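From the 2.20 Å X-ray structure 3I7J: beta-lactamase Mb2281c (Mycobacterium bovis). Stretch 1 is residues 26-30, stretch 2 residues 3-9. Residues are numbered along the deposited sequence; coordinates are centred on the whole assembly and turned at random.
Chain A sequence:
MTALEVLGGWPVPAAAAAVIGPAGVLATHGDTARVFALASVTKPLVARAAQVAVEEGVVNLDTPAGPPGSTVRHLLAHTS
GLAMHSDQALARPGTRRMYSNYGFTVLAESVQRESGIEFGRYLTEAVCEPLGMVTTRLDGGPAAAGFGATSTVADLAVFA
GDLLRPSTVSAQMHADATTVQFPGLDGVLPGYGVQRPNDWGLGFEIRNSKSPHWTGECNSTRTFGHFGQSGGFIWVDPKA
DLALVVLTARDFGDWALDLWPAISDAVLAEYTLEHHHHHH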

# COMPACT_ATOMS: atom_id res chain seq x y z
N LEU A 26 -6.30 -6.07 17.68
CA LEU A 26 -7.51 -6.66 18.23
C LEU A 26 -7.53 -8.19 18.13
O LEU A 26 -8.26 -8.85 18.86
CB LEU A 26 -8.73 -6.10 17.51
CG LEU A 26 -8.83 -4.56 17.52
CD1 LEU A 26 -9.98 -4.10 16.65
CD2 LEU A 26 -9.01 -4.07 18.95
N ALA A 27 -6.74 -8.74 17.22
CA ALA A 27 -6.68 -10.18 17.03
C ALA A 27 -5.56 -10.54 16.07
O ALA A 27 -5.18 -9.73 15.21
CB ALA A 27 -8.00 -10.71 16.50
N THR A 28 -5.01 -11.74 16.21
CA THR A 28 -3.95 -12.18 15.32
C THR A 28 -4.14 -13.66 15.07
O THR A 28 -4.97 -14.30 15.71
CB THR A 28 -2.53 -11.99 15.92
OG1 THR A 28 -2.34 -12.90 17.00
CG2 THR A 28 -2.35 -10.56 16.42
N HIS A 29 -3.38 -14.18 14.12
CA HIS A 29 -3.42 -15.60 13.78
C HIS A 29 -2.13 -15.90 13.05
O HIS A 29 -1.65 -15.08 12.28
CB HIS A 29 -4.63 -15.91 12.89
CG HIS A 29 -4.81 -17.37 12.63
ND1 HIS A 29 -3.99 -18.08 11.78
CD2 HIS A 29 -5.68 -18.27 13.15
CE1 HIS A 29 -4.34 -19.36 11.79
NE2 HIS A 29 -5.36 -19.50 12.62
N GLY A 30 -1.57 -17.08 13.29
CA GLY A 30 -0.34 -17.46 12.63
C GLY A 30 0.88 -16.86 13.29
O GLY A 30 0.78 -16.26 14.37
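Stretch 2 3-9: ALEVLGG

Residues 3-9 form a 3-10 segment that packs by van der Waals contact against the strand that passes through Ala27 and Thr28, side chains meeting both side chains and backbone, with one CH-pi contact, no hydrogen bond between the two stretches and 262 Å² buried in all. The segment runs in the same general direction as the strand. Within it the i to i+3 pattern is plain: Val6 N donates a hydrogen bond to Ala3 O (3.3 Å), Gly8 N to Glu5 O (2.9 Å) and Gly9 N to Val6 O (3.1 Å). The backbones come nearest at His29 and Leu4, whose CA atoms are 6.1 Å apart.

Packing around Leu4 (chi1 m, chi2 t), whose CA-to-CB bond points toward the strand, brings its CD1 to 3.6 Å from Ala27 O, 3.6 Å from Thr28 CA and, in an apolar pair, 4.1 Å from Ala27 CB, so one methyl touches backbone and side chain alike; Leu4 CB is 3.7 Å from His29 CB.

His29 (chi1 t) extends its ring along the segment, reaching from Leu4 to Gly8. Over one face lie Leu4 O, 3.5 Å from His29 CD2, and Leu7 CB, which makes a CH-pi contact 4.2 Å from the centroid of the His29 ring and 27° off its normal. Obliquely placed are Glu5 CA, 3.8 Å from His29 CD2, and Gly8 N, 4.1 Å from His29 CE1. His29 ND1, 3.9 Å from Leu7 CB, is buried here without a polar partner.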

# COMPACT_ATOMS: atom_id res chain seq x y z
N ALA A 3 -12.79 -14.63 13.23
CA ALA A 3 -12.71 -14.43 11.80
C ALA A 3 -11.36 -14.86 11.21
O ALA A 3 -11.33 -15.50 10.17
CB ALA A 3 -12.98 -12.97 11.46
N LEU A 4 -10.27 -14.52 11.88
CA LEU A 4 -8.95 -14.88 11.37
C LEU A 4 -8.68 -16.39 11.38
O LEU A 4 -7.75 -16.85 10.73
CB LEU A 4 -7.85 -14.17 12.17
CG LEU A 4 -7.86 -12.64 12.18
CD1 LEU A 4 -6.63 -12.14 12.89
CD2 LEU A 4 -7.91 -12.08 10.75
N GLU A 5 -9.50 -17.15 12.09
CA GLU A 5 -9.29 -18.59 12.15
C GLU A 5 -9.49 -19.25 10.79
O GLU A 5 -8.93 -20.31 10.52
CB GLU A 5 -10.22 -19.21 13.18
CG GLU A 5 -9.94 -18.72 14.59
CD GLU A 5 -10.87 -19.35 15.61
OE1 GLU A 5 -10.91 -20.59 15.69
OE2 GLU A 5 -11.56 -18.59 16.33
N VAL A 6 -10.27 -18.61 9.92
CA VAL A 6 -10.51 -19.17 8.60
C VAL A 6 -9.19 -19.40 7.86
O VAL A 6 -9.14 -20.13 6.88
CB VAL A 6 -11.39 -18.24 7.74
CG1 VAL A 6 -10.60 -16.98 7.36
CG2 VAL A 6 -11.86 -18.98 6.50
N LEU A 7 -8.11 -18.77 8.33
CA LEU A 7 -6.81 -18.93 7.69
C LEU A 7 -6.32 -20.37 7.76
O LEU A 7 -5.63 -20.84 6.85
CB LEU A 7 -5.78 -18.00 8.36
CG LEU A 7 -5.32 -16.77 7.57
CD1 LEU A 7 -6.49 -15.87 7.26
CD2 LEU A 7 -4.26 -16.03 8.37
N GLY A 8 -6.68 -21.07 8.82
CA GLY A 8 -6.26 -22.46 8.98
C GLY A 8 -6.77 -23.35 7.86
O GLY A 8 -6.19 -24.40 7.59
N GLY A 9 -7.85 -22.93 7.22
CA GLY A 9 -8.41 -23.73 6.14
C GLY A 9 -8.03 -23.22 4.77
O GLY A 9 -8.50 -23.74 3.76